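Local structure of lipoteichoic acid primase (Listeria monocytogenes, 4UOP) at residues Asp147-Ser159 with Tyr167-Phe181. The protein is a sulfatase-family protein named as a lipoteichoic acid primase, here its extracellular catalytic domain with a bound magnesium ion. Numbering follows the deposited sequence.
Sequences DYKTATFHTNDAS and YPAVGFDKFYDRKFF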
ATOM      1  N   ASP B 147     -31.445  13.636  13.852  1.00 23.62           N
ATOM      2  CA  ASP B 147     -32.151  14.689  13.134  1.00 24.82           C
ATOM      3  C   ASP B 147     -31.244  15.602  12.322  1.00 23.59           C
ATOM      4  O   ASP B 147     -31.612  16.748  12.065  1.00 23.14           O
ATOM      5  CB  ASP B 147     -33.009  15.543  14.085  1.00 26.72           C
ATOM      6  CG  ASP B 147     -34.019  14.715  14.853  1.00 29.67           C
ATOM      7  OD1 ASP B 147     -35.069  14.393  14.266  1.00 32.04           O
ATOM      8  OD2 ASP B 147     -33.746  14.372  16.022  1.00 34.36           O
ATOM      9  N   TYR B 148     -30.080  15.094  11.917  1.00 21.77           N
ATOM     10  CA  TYR B 148     -29.232  15.795  10.952  1.00 20.01           C
ATOM     11  C   TYR B 148     -29.461  15.203   9.565  1.00 20.90           C
ATOM     12  O   TYR B 148     -29.526  13.985   9.412  1.00 19.67           O
ATOM     13  CB  TYR B 148     -27.742  15.664  11.302  1.00 19.96           C
ATOM     14  CG  TYR B 148     -27.305  16.445  12.529  1.00 20.20           C
ATOM     15  CD1 TYR B 148     -27.634  16.027  13.804  1.00 20.52           C
ATOM     16  CD2 TYR B 148     -26.565  17.608  12.406  1.00 21.03           C
ATOM     17  CE1 TYR B 148     -27.257  16.758  14.934  1.00 20.91           C
ATOM     18  CE2 TYR B 148     -26.166  18.335  13.518  1.00 20.82           C
ATOM     19  CZ  TYR B 148     -26.520  17.910  14.784  1.00 22.50           C
ATOM     20  OH  TYR B 148     -26.145  18.635  15.892  1.00 21.84           O
ATOM     21  N   LYS B 149     -29.583  16.069   8.565  1.00 19.56           N
ATOM     22  CA  LYS B 149     -29.409  15.683   7.171  1.00 20.68           C
ATOM     23  C   LYS B 149     -27.916  15.823   6.883  1.00 20.08           C
ATOM     24  O   LYS B 149     -27.291  16.765   7.350  1.00 18.35           O
ATOM     25  CB  LYS B 149     -30.203  16.594   6.239  1.00 21.95           C
ATOM     26  CG  LYS B 149     -31.714  16.413   6.333  1.00 23.95           C
ATOM     27  CD  LYS B 149     -32.137  15.054   5.830  1.00 25.85           C
ATOM     28  CE  LYS B 149     -33.650  14.915   5.786  1.00 28.24           C
ATOM     29  NZ  LYS B 149     -34.002  13.577   5.246  1.00 29.12           N
ATOM     30  N   THR B 150     -27.355  14.862   6.154  1.00 18.66           N
ATOM     31  CA  THR B 150     -25.913  14.752   6.002  1.00 18.63           C
ATOM     32  C   THR B 150     -25.542  14.769   4.521  1.00 18.79           C
ATOM     33  O   THR B 150     -26.227  14.158   3.685  1.00 19.02           O
ATOM     34  CB  THR B 150     -25.375  13.484   6.698  1.00 19.32           C
ATOM     35  OG1 THR B 150     -25.904  12.314   6.075  1.00 18.89           O
ATOM     36  CG2 THR B 150     -25.769  13.472   8.185  1.00 19.78           C
ATOM     37  N   ALA B 151     -24.487  15.503   4.184  1.00 18.22           N
ATOM     38  CA  ALA B 151     -24.046  15.598   2.793  1.00 17.39           C
ATOM     39  C   ALA B 151     -22.547  15.786   2.741  1.00 17.49           C
ATOM     40  O   ALA B 151     -21.953  16.372   3.649  1.00 15.50           O
ATOM     41  CB  ALA B 151     -24.745  16.743   2.067  1.00 17.52           C
ATOM     42  N   THR B 152     -21.945  15.308   1.657  1.00 16.85           N
ATOM     43  CA  THR B 152     -20.545  15.610   1.395  1.00 17.87           C
ATOM     44  C   THR B 152     -20.407  16.234   0.008  1.00 17.38           C
ATOM     45  O   THR B 152     -21.184  15.909  -0.896  1.00 17.03           O
ATOM     46  CB  THR B 152     -19.680  14.346   1.570  1.00 19.28           C
ATOM     47  OG1 THR B 152     -18.283  14.661   1.440  1.00 22.13           O
ATOM     48  CG2 THR B 152     -20.094  13.264   0.595  1.00 20.49           C
ATOM     49  N   PHE B 153     -19.425  17.131  -0.126  1.00 17.24           N
ATOM     50  CA  PHE B 153     -19.221  17.967  -1.309  1.00 17.70           C
ATOM     51  C   PHE B 153     -17.775  17.855  -1.766  1.00 18.51           C
ATOM     52  O   PHE B 153     -16.856  18.051  -0.982  1.00 16.68           O
ATOM     53  CB  PHE B 153     -19.470  19.445  -0.977  1.00 18.15           C
ATOM     54  CG  PHE B 153     -20.876  19.767  -0.518  1.00 18.53           C
ATOM     55  CD1 PHE B 153     -21.272  19.523   0.803  1.00 18.42           C
ATOM     56  CD2 PHE B 153     -21.788  20.335  -1.378  1.00 19.54           C
ATOM     57  CE1 PHE B 153     -22.542  19.854   1.237  1.00 19.01           C
ATOM     58  CE2 PHE B 153     -23.076  20.644  -0.950  1.00 20.17           C
ATOM     59  CZ  PHE B 153     -23.450  20.404   0.358  1.00 19.63           C
ATOM     60  N   HIS B 154     -17.579  17.574  -3.052  1.00 20.27           N
ATOM     61  CA  HIS B 154     -16.243  17.539  -3.641  1.00 21.81           C
ATOM     62  C   HIS B 154     -16.403  17.730  -5.138  1.00 21.37           C
ATOM     63  O   HIS B 154     -17.324  17.158  -5.712  1.00 19.90           O
ATOM     64  CB  HIS B 154     -15.573  16.207  -3.336  1.00 23.62           C
ATOM     65  CG  HIS B 154     -14.180  16.086  -3.877  1.00 26.63           C
ATOM     66  ND1 HIS B 154     -13.142  16.898  -3.467  1.00 28.05           N
ATOM     67  CD2 HIS B 154     -13.655  15.237  -4.789  1.00 28.77           C
ATOM     68  CE1 HIS B 154     -12.036  16.545  -4.095  1.00 29.47           C
ATOM     69  NE2 HIS B 154     -12.322  15.543  -4.909  1.00 30.56           N
ATOM     70  N   THR B 155     -15.538  18.533  -5.763  1.00 23.69           N
ATOM     71  CA  THR B 155     -15.781  18.961  -7.148  1.00 25.28           C
ATOM     72  C   THR B 155     -15.319  17.967  -8.215  1.00 27.38           C
ATOM     73  O   THR B 155     -15.632  18.166  -9.393  1.00 26.45           O
ATOM     74  CB  THR B 155     -15.182  20.349  -7.466  1.00 26.15           C
ATOM     75  OG1 THR B 155     -13.753  20.284  -7.432  1.00 27.53           O
ATOM     76  CG2 THR B 155     -15.682  21.410  -6.479  1.00 26.09           C
ATOM     77  N   ASN B 156     -14.618  16.909  -7.826  1.00 27.96           N
ATOM     78  CA  ASN B 156     -14.263  15.850  -8.770  1.00 32.91           C
ATOM     79  C   ASN B 156     -15.337  14.752  -8.868  1.00 32.14           C
ATOM     80  O   ASN B 156     -16.300  14.731  -8.094  1.00 28.77           O
ATOM     81  CB  ASN B 156     -12.925  15.223  -8.381  1.00 35.87           C
ATOM     82  CG  ASN B 156     -12.088  14.827  -9.582  1.00 40.34           C
ATOM     83  OD1 ASN B 156     -12.579  14.737 -10.715  1.00 43.52           O
ATOM     84  ND2 ASN B 156     -10.806  14.575  -9.335  1.00 43.85           N
ATOM     85  N   ASP B 157     -15.163  13.845  -9.824  1.00 32.06           N
ATOM     86  CA  ASP B 157     -16.131  12.770 -10.053  1.00 35.06           C
ATOM     87  C   ASP B 157     -16.100  11.734  -8.927  1.00 33.51           C
ATOM     88  O   ASP B 157     -15.040  11.304  -8.508  1.00 32.71           O
ATOM     89  CB  ASP B 157     -15.865  12.087 -11.400  1.00 37.25           C
ATOM     90  CG  ASP B 157     -16.109  13.019 -12.590  1.00 41.70           C
ATOM     91  OD1 ASP B 157     -17.289  13.305 -12.906  1.00 45.52           O
ATOM     92  OD2 ASP B 157     -15.127  13.465 -13.226  1.00 43.33           O
ATOM     93  N   ALA B 158     -17.274  11.335  -8.455  1.00 33.55           N
ATOM     94  CA  ALA B 158     -17.389  10.453  -7.293  1.00 32.82           C
ATOM     95  C   ALA B 158     -17.002   9.001  -7.584  1.00 31.83           C
ATOM     96  O   ALA B 158     -16.881   8.206  -6.649  1.00 30.93           O
ATOM     97  CB  ALA B 158     -18.797  10.505  -6.725  1.00 34.11           C
ATOM     98  N   SER B 159     -16.778   8.648  -8.851  1.00 29.79           N
ATOM     99  CA  SER B 159     -16.140   7.355  -9.147  1.00 31.18           C
ATOM    100  C   SER B 159     -14.734   7.219  -8.514  1.00 28.56           C
ATOM    101  O   SER B 159     -14.294   6.108  -8.218  1.00 26.68           O
ATOM    102  CB  SER B 159     -16.047   7.123 -10.660  1.00 32.61           C
ATOM    103  OG  SER B 159     -15.292   8.146 -11.281  1.00 33.09           O
ATOM    104  N   TYR B 167     -19.798   6.591   0.064  1.00 20.38           N
ATOM    105  CA  TYR B 167     -20.605   7.588   0.744  1.00 20.82           C
ATOM    106  C   TYR B 167     -21.963   7.025   1.229  1.00 22.38           C
ATOM    107  O   TYR B 167     -22.338   7.273   2.378  1.00 22.22           O
ATOM    108  CB  TYR B 167     -20.727   8.865  -0.087  1.00 20.73           C
ATOM    109  CG  TYR B 167     -19.446   9.677  -0.215  1.00 19.53           C
ATOM    110  CD1 TYR B 167     -18.439   9.640   0.752  1.00 20.27           C
ATOM    111  CD2 TYR B 167     -19.262  10.527  -1.294  1.00 20.22           C
ATOM    112  CE1 TYR B 167     -17.294  10.413   0.631  1.00 19.42           C
ATOM    113  CE2 TYR B 167     -18.128  11.289  -1.421  1.00 19.77           C
ATOM    114  CZ  TYR B 167     -17.144  11.224  -0.457  1.00 19.43           C
ATOM    115  OH  TYR B 167     -16.014  11.993  -0.588  1.00 20.47           O
ATOM    116  N   PRO B 168     -22.670   6.243   0.385  1.00 24.35           N
ATOM    117  CA  PRO B 168     -23.836   5.456   0.834  1.00 26.18           C
ATOM    118  C   PRO B 168     -23.510   4.434   1.918  1.00 24.62           C
ATOM    119  O   PRO B 168     -24.294   4.271   2.850  1.00 23.19           O
ATOM    120  CB  PRO B 168     -24.279   4.717  -0.437  1.00 26.69           C
ATOM    121  CG  PRO B 168     -23.788   5.546  -1.559  1.00 26.68           C
ATOM    122  CD  PRO B 168     -22.553   6.249  -1.085  1.00 24.84           C
ATOM    123  N   ALA B 169     -22.363   3.762   1.801  1.00 23.58           N
ATOM    124  CA  ALA B 169     -21.934   2.801   2.803  1.00 24.00           C
ATOM    125  C   ALA B 169     -21.845   3.411   4.195  1.00 23.40           C
ATOM    126  O   ALA B 169     -22.204   2.759   5.177  1.00 23.05           O
ATOM    127  CB  ALA B 169     -20.598   2.171   2.419  1.00 24.46           C
ATOM    128  N   VAL B 170     -21.336   4.642   4.298  1.00 22.05           N
ATOM    129  CA  VAL B 170     -21.256   5.300   5.609  1.00 21.68           C
ATOM    130  C   VAL B 170     -22.519   6.062   5.968  1.00 22.85           C
ATOM    131  O   VAL B 170     -22.608   6.623   7.049  1.00 24.86           O
ATOM    132  CB  VAL B 170     -20.012   6.223   5.779  1.00 20.86           C
ATOM    133  CG1 VAL B 170     -18.740   5.402   5.767  1.00 21.19           C
ATOM    134  CG2 VAL B 170     -19.959   7.327   4.727  1.00 20.60           C
ATOM    135  N   GLY B 171     -23.492   6.092   5.066  1.00 23.22           N
ATOM    136  CA  GLY B 171     -24.803   6.633   5.387  1.00 23.46           C
ATOM    137  C   GLY B 171     -24.952   8.133   5.217  1.00 22.92           C
ATOM    138  O   GLY B 171     -25.804   8.723   5.862  1.00 23.41           O
ATOM    139  N   PHE B 172     -24.151   8.755   4.345  1.00 20.39           N
ATOM    140  CA  PHE B 172     -24.442  10.117   3.927  1.00 20.40           C
ATOM    141  C   PHE B 172     -25.783  10.101   3.187  1.00 21.57           C
ATOM    142  O   PHE B 172     -26.013   9.226   2.350  1.00 21.26           O
ATOM    143  CB  PHE B 172     -23.342  10.711   3.015  1.00 19.96           C
ATOM    144  CG  PHE B 172     -22.186  11.339   3.762  1.00 19.01           C
ATOM    145  CD1 PHE B 172     -22.346  12.548   4.423  1.00 18.94           C
ATOM    146  CD2 PHE B 172     -20.939  10.747   3.774  1.00 19.30           C
ATOM    147  CE1 PHE B 172     -21.306  13.124   5.113  1.00 18.94           C
ATOM    148  CE2 PHE B 172     -19.877  11.326   4.454  1.00 19.19           C
ATOM    149  CZ  PHE B 172     -20.062  12.518   5.123  1.00 18.94           C
ATOM    150  N   ASP B 173     -26.649  11.067   3.469  1.00 20.84           N
ATOM    151  CA  ASP B 173     -27.920  11.194   2.726  1.00 21.77           C
ATOM    152  C   ASP B 173     -27.674  11.523   1.253  1.00 22.14           C
ATOM    153  O   ASP B 173     -28.375  11.015   0.362  1.00 22.64           O
ATOM    154  CB  ASP B 173     -28.796  12.296   3.321  1.00 22.87           C
ATOM    155  CG  ASP B 173     -29.385  11.915   4.660  1.00 25.00           C
ATOM    156  OD1 ASP B 173     -29.879  10.782   4.793  1.00 27.62           O
ATOM    157  OD2 ASP B 173     -29.358  12.753   5.576  1.00 26.22           O
ATOM    158  N   LYS B 174     -26.696  12.389   1.008  1.00 21.20           N
ATOM    159  CA  LYS B 174     -26.358  12.835  -0.346  1.00 21.66           C
ATOM    160  C   LYS B 174     -24.874  13.087  -0.494  1.00 20.64           C
ATOM    161  O   LYS B 174     -24.196  13.413   0.479  1.00 20.14           O
ATOM    162  CB  LYS B 174     -27.036  14.173  -0.668  1.00 23.79           C
ATOM    163  CG  LYS B 174     -28.529  14.122  -0.795  1.00 26.33           C
ATOM    164  CD  LYS B 174     -29.055  15.471  -1.229  1.00 27.02           C
ATOM    165  CE  LYS B 174     -30.570  15.462  -1.274  1.00 28.50           C
ATOM    166  NZ  LYS B 174     -31.085  16.836  -1.495  1.00 30.83           N
ATOM    167  N   PHE B 175     -24.377  12.970  -1.722  1.00 20.54           N
ATOM    168  CA  PHE B 175     -23.071  13.518  -2.052  1.00 20.68           C
ATOM    169  C   PHE B 175     -23.205  14.354  -3.304  1.00 20.28           C
ATOM    170  O   PHE B 175     -23.966  14.020  -4.219  1.00 21.29           O
ATOM    171  CB  PHE B 175     -21.995  12.434  -2.199  1.00 21.62           C
ATOM    172  CG  PHE B 175     -22.260  11.442  -3.282  1.00 21.78           C
ATOM    173  CD1 PHE B 175     -21.852  11.698  -4.578  1.00 23.14           C
ATOM    174  CD2 PHE B 175     -22.901  10.249  -3.001  1.00 23.27           C
ATOM    175  CE1 PHE B 175     -22.105  10.785  -5.592  1.00 23.44           C
ATOM    176  CE2 PHE B 175     -23.160   9.325  -4.013  1.00 24.18           C
ATOM    177  CZ  PHE B 175     -22.746   9.601  -5.305  1.00 23.95           C
ATOM    178  N   TYR B 176     -22.489  15.464  -3.317  1.00 19.86           N
ATOM    179  CA  TYR B 176     -22.476  16.390  -4.443  1.00 19.60           C
ATOM    180  C   TYR B 176     -21.107  16.290  -5.082  1.00 20.57           C
ATOM    181  O   TYR B 176     -20.100  16.567  -4.431  1.00 21.03           O
ATOM    182  CB  TYR B 176     -22.703  17.803  -3.944  1.00 19.70           C
ATOM    183  CG  TYR B 176     -24.054  18.066  -3.310  1.00 20.08           C
ATOM    184  CD1 TYR B 176     -24.313  17.696  -1.994  1.00 19.36           C
ATOM    185  CD2 TYR B 176     -25.073  18.704  -4.029  1.00 19.85           C
ATOM    186  CE1 TYR B 176     -25.539  17.951  -1.412  1.00 20.28           C
ATOM    187  CE2 TYR B 176     -26.297  18.976  -3.448  1.00 19.87           C
ATOM    188  CZ  TYR B 176     -26.532  18.576  -2.144  1.00 19.67           C
ATOM    189  OH  TYR B 176     -27.742  18.843  -1.566  1.00 19.49           O
ATOM    190  N   ASP B 177     -21.063  15.890  -6.351  1.00 21.92           N
ATOM    191  CA  ASP B 177     -19.801  15.650  -7.031  1.00 21.92           C
ATOM    192  C   ASP B 177     -19.696  16.530  -8.285  1.00 22.29           C
ATOM    193  O   ASP B 177     -20.451  17.489  -8.450  1.00 20.47           O
ATOM    194  CB  ASP B 177     -19.623  14.149  -7.326  1.00 23.17           C
ATOM    195  CG  ASP B 177     -20.365  13.685  -8.564  1.00 24.73           C
ATOM    196  OD1 ASP B 177     -21.362  14.319  -8.955  1.00 26.67           O
ATOM    197  OD2 ASP B 177     -19.926  12.672  -9.159  1.00 28.51           O
ATOM    198  N   ARG B 178     -18.760  16.200  -9.159  1.00 24.50           N
ATOM    199  CA  ARG B 178     -18.526  17.034 -10.347  1.00 27.45           C
ATOM    200  C   ARG B 178     -19.807  17.395 -11.111  1.00 27.87           C
ATOM    201  O   ARG B 178     -19.955  18.530 -11.533  1.00 28.07           O
ATOM    202  CB  ARG B 178     -17.540  16.374 -11.293  1.00 30.10           C
ATOM    203  CG  ARG B 178     -17.022  17.354 -12.339  1.00 32.85           C
ATOM    204  CD  ARG B 178     -16.100  16.671 -13.320  1.00 38.17           C
ATOM    205  NE  ARG B 178     -15.221  17.657 -13.952  1.00 43.94           N
ATOM    206  CZ  ARG B 178     -13.912  17.759 -13.743  1.00 46.21           C
ATOM    207  NH1 ARG B 178     -13.275  16.925 -12.916  1.00 49.63           N
ATOM    208  NH2 ARG B 178     -13.227  18.702 -14.381  1.00 51.22           N
ATOM    209  N   LYS B 179     -20.714  16.436 -11.284  1.00 31.55           N
ATOM    210  CA  LYS B 179     -22.008  16.681 -11.972  1.00 34.31           C
ATOM    211  C   LYS B 179     -22.754  17.891 -11.429  1.00 32.97           C
ATOM    212  O   LYS B 179     -23.382  18.645 -12.182  1.00 33.58           O
ATOM    213  CB  LYS B 179     -22.931  15.463 -11.862  1.00 38.33           C
ATOM    214  CG  LYS B 179     -22.471  14.243 -12.640  1.00 42.64           C
ATOM    215  CD  LYS B 179     -23.602  13.239 -12.831  1.00 45.63           C
ATOM    216  CE  LYS B 179     -24.223  12.784 -11.515  1.00 47.85           C
ATOM    217  NZ  LYS B 179     -23.219  12.259 -10.541  1.00 50.04           N
ATOM    218  N   PHE B 180     -22.686  18.074 -10.114  1.00 29.39           N
ATOM    219  CA  PHE B 180     -23.317  19.210  -9.466  1.00 27.39           C
ATOM    220  C   PHE B 180     -22.562  20.514  -9.694  1.00 27.43           C
ATOM    221  O   PHE B 180     -23.179  21.566  -9.851  1.00 28.59           O
ATOM    222  CB  PHE B 180     -23.458  18.950  -7.955  1.00 26.17           C
ATOM    223  CG  PHE B 180     -23.930  20.141  -7.183  1.00 25.55           C
ATOM    224  CD1 PHE B 180     -25.262  20.524  -7.222  1.00 26.16           C
ATOM    225  CD2 PHE B 180     -23.039  20.890  -6.429  1.00 27.25           C
ATOM    226  CE1 PHE B 180     -25.696  21.621  -6.508  1.00 25.98           C
ATOM    227  CE2 PHE B 180     -23.461  21.998  -5.728  1.00 27.02           C
ATOM    228  CZ  PHE B 180     -24.794  22.362  -5.763  1.00 26.92           C
ATOM    229  N   PHE B 181     -21.235  20.474  -9.627  1.00 27.16           N
ATOM    230  CA  PHE B 181     -20.438  21.712  -9.724  1.00 28.19           C
ATOM    231  C   PHE B 181     -20.213  22.306 -11.124  1.00 32.68           C
ATOM    232  O   PHE B 181     -19.866  23.476 -11.219  1.00 33.20           O
ATOM    233  CB  PHE B 181     -19.112  21.549  -8.976  1.00 26.68           C
ATOM    234  CG  PHE B 181     -19.276  21.345  -7.501  1.00 24.13           C
ATOM    235  CD1 PHE B 181     -19.480  22.430  -6.663  1.00 23.60           C
ATOM    236  CD2 PHE B 181     -19.237  20.070  -6.950  1.00 24.06           C
ATOM    237  CE1 PHE B 181     -19.639  22.247  -5.303  1.00 24.04           C
ATOM    238  CE2 PHE B 181     -19.394  19.883  -5.585  1.00 23.08           C
ATOM    239  CZ  PHE B 181     -19.601  20.968  -4.764  1.00 23.60           C
TER
HETATM  240  O   HOH W   1     -27.108  10.584   7.503  1.00 26.31           O
HETATM  241  O   HOH W   2     -17.190  14.586  -1.163  1.00 23.82           O
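Ala-151 to Phe-153 pair in parallel with Lys-174 to Tyr-176 within a beta-alpha-beta unit, the short strand axes inclined at 23°, with Thr-152 drawing Lys-174 O to its N and Tyr-176 N to its O (2.8 Å). On one face of the sheet the rings of Phe-153 and Tyr-176 run alongside each other, planes almost parallel but slid apart, centroids 4.5 Å apart; Ala-151 is small enough to fit its CB against the tyrosine's edge. Helix 193-209 packs over this face. Behind the other face, beta-branched Thr-152 serves two rings: CG2 sits 3.5 Å from the centroid of Tyr-167 and CB stands over Phe-172, both as CH-pi contacts. With chi1 at -174°, its OG1 turns instead to Gln-217 O of the next strand and to a water shared with Tyr-167 OH; that hydroxyl also hydrogen-bonds Glu-112.

At the strand entrance Asp-173 and Thr-150 grip each other reciprocally: Thr-150 N donates to Asp-173 OD2 (3.0 Å), and Asp-173 N to Thr-150 OG1 (3.0 Å). Beyond the strands Ala-158 N reaches the anti lone pair of Asp-177 OD2 (3.1 Å), while OD1 of this N-cap aspartate takes a weak capping bond from Lys-179 N and a salt bridge from Lys-179 NZ. Thr-155 CG2 lies over the centre of the Phe-181 ring, whose opposite face Phe-180 covers. Extended Arg-178 runs past Asp-157, a long salt bridge, to Asp-183 and Phe-189 O.

The side chain of His-154, just past the pairing, is about 8 Å from the magnesium ion. Backbone bonds between the strands, with a carboxylate accepting a backbone N-H on each flank, probably set their register.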